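Local coordinates for NAD(P)H-flavin oxidoreductase (Staphylococcus epidermidis ATCC 12228, PDB 3GBH) that probably uses bound flavin mononucleotide to pass electrons from NADH or NADPH to an acceptor, at the interface of chains A and B. Coordinates in Å, arbitrary orientation; residue numbers count along the deposited sequence, not the author numbering. Chains: chain A/B, NAD(P)H-flavin oxidoreductase.

The interface of chains A and B. Residues chain A 11, 15, 148-149, 152-153; chain B 11, 148-149, 152-153.
A:Phe11 of helix 11-17 points its ring tip at the backbone of the partner's helix 132-156, and B:Phe11 does the same in return, in a two-fold symmetric patch of the subunit interface. The protein belongs to the nitroreductase family, whose members are typically intertwined homodimers, so this pairing of chains is probably the biological one.

Aromatic packing occupies one end of the patch. CZ of A:Phe11 lies 3.6 Å from the amide N of B:Thr153, while CE1 rests 3.7 Å from CB of B:Leu152. With CG anti to the backbone N (chi1 174°), the A:Phe11 ring passes alongside A:Leu15 and directs its CE1-CZ end at the other chain. The two phenylalanine side chains run at about a right angle to each other, yet their ring planes are nearly parallel. They meet rim to rim, CD1 of A:Phe11 lying 3.8 Å from CD1 of B:Phe11. Each ring has the threonine OG1 of the opposite chain at its edge, in plane. A:Leu15, from the same helix as A:Phe11, sets CD1 over one face of that ring, offset toward the rim.

Aliphatic contacts fill the centre. A:Leu152 and B:Leu152 meet CD1 to CD1 at 3.7 Å. Farther along, the selenomethionines A:Met148 and B:Met148 cross obliquely through their CB atoms. Their chains bend at chi2 and chi3, which brings CE of B:Met148 to 3.4 Å from the amide oxygen OE1 of A:Gln149.

The glutamines take part by packing. B:Gln149, extended beyond CG (chi2 157°), and A:Leu15 reach toward each other, tip to tip. CD2 of A:Leu15 lies 3.6 Å from CG of B:Gln149 and also packs against its terminal amide group. The glutamine OE1 sits among apolar groups of chain A, near CE of A:Met148 and CD2 of A:Leu152.

Hydrogen bonding in the patch stays within each chain. The hydroxyl OG1 of B:Thr153 donates to the carbonyl O of B:Gln149 at 2.9 Å, tilted 34° from the carbonyl plane, an anchorage repeated in chain A.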
# COMPACT_ATOMS: atom_id res chain seq x y z
N PHE A 11 -5.90 17.60 -1.94
CA PHE A 11 -5.34 18.43 -0.87
C PHE A 11 -6.41 19.04 0.03
O PHE A 11 -6.28 19.00 1.25
CB PHE A 11 -4.45 19.58 -1.44
CG PHE A 11 -3.96 20.55 -0.39
CD1 PHE A 11 -2.83 20.26 0.37
CD2 PHE A 11 -4.64 21.73 -0.13
CE1 PHE A 11 -2.39 21.12 1.35
CE2 PHE A 11 -4.21 22.61 0.85
CZ PHE A 11 -3.07 22.31 1.58
N LEU A 15 -7.07 18.35 4.24
CA LEU A 15 -7.25 19.41 5.25
C LEU A 15 -8.65 19.42 5.89
O LEU A 15 -8.78 19.55 7.10
CB LEU A 15 -6.99 20.80 4.66
CG LEU A 15 -5.57 21.33 4.78
CD1 LEU A 15 -4.71 20.46 3.87
CD2 LEU A 15 -5.51 22.85 4.40
N MSE A 148 2.30 19.32 12.25
CA MSE A 148 1.13 19.60 11.43
C MSE A 148 1.19 18.82 10.11
O MSE A 148 0.19 18.24 9.68
CB MSE A 148 1.02 21.08 11.14
CG MSE A 148 -0.25 21.48 10.38
SE MSE A 148 -1.84 21.44 11.49
CE MSE A 148 -2.64 19.79 10.82
N GLN A 149 2.36 18.81 9.48
CA GLN A 149 2.54 18.11 8.23
C GLN A 149 2.40 16.62 8.47
O GLN A 149 1.85 15.91 7.62
CB GLN A 149 3.87 18.50 7.57
CG GLN A 149 4.03 17.99 6.16
CD GLN A 149 5.01 18.81 5.31
OE1 GLN A 149 4.79 19.99 5.05
NE2 GLN A 149 6.07 18.14 4.80
N LEU A 152 -1.40 15.85 8.63
CA LEU A 152 -2.00 15.94 7.29
C LEU A 152 -1.61 14.73 6.45
O LEU A 152 -2.47 14.13 5.76
CB LEU A 152 -1.62 17.26 6.61
CG LEU A 152 -2.22 18.52 7.24
CD1 LEU A 152 -1.58 19.81 6.66
CD2 LEU A 152 -3.71 18.57 7.06
N THR A 153 -0.34 14.35 6.52
CA THR A 153 0.14 13.16 5.80
C THR A 153 -0.52 11.87 6.29
O THR A 153 -0.95 11.02 5.48
CB THR A 153 1.68 13.08 5.84
OG1 THR A 153 2.21 14.32 5.36
CG2 THR A 153 2.18 11.97 4.92
N PHE B 11 -2.36 16.30 -3.08
CA PHE B 11 -1.73 16.47 -1.78
C PHE B 11 -0.20 16.27 -1.81
O PHE B 11 0.55 17.12 -1.31
CB PHE B 11 -2.36 15.51 -0.75
CG PHE B 11 -1.73 15.61 0.57
CD1 PHE B 11 -2.09 16.64 1.42
CD2 PHE B 11 -0.70 14.75 0.95
CE1 PHE B 11 -1.45 16.78 2.64
CE2 PHE B 11 -0.07 14.89 2.17
CZ PHE B 11 -0.46 15.89 3.02
N MSE B 148 2.08 26.12 9.35
CA MSE B 148 2.41 25.06 8.40
C MSE B 148 1.24 24.87 7.44
O MSE B 148 1.42 24.80 6.23
CB MSE B 148 2.69 23.73 9.12
CG MSE B 148 3.14 22.64 8.17
SE MSE B 148 4.99 22.90 7.58
CE MSE B 148 4.67 23.36 5.70
N GLN B 149 0.04 24.77 7.97
CA GLN B 149 -1.12 24.60 7.13
C GLN B 149 -1.30 25.83 6.21
O GLN B 149 -1.70 25.67 5.06
CB GLN B 149 -2.34 24.28 7.98
CG GLN B 149 -3.56 23.89 7.20
CD GLN B 149 -4.53 23.06 8.03
OE1 GLN B 149 -4.20 21.97 8.46
NE2 GLN B 149 -5.73 23.60 8.26
N LEU B 152 1.18 25.33 3.25
CA LEU B 152 0.71 24.30 2.33
C LEU B 152 -0.45 24.81 1.48
O LEU B 152 -0.46 24.65 0.26
CB LEU B 152 0.33 23.01 3.09
CG LEU B 152 1.55 22.33 3.72
CD1 LEU B 152 1.17 21.25 4.74
CD2 LEU B 152 2.45 21.77 2.66
N THR B 153 -1.41 25.47 2.12
CA THR B 153 -2.57 26.02 1.39
C THR B 153 -2.14 27.08 0.40
O THR B 153 -2.63 27.13 -0.72
CB THR B 153 -3.65 26.60 2.35
OG1 THR B 153 -4.01 25.59 3.29
CG2 THR B 153 -4.91 27.01 1.53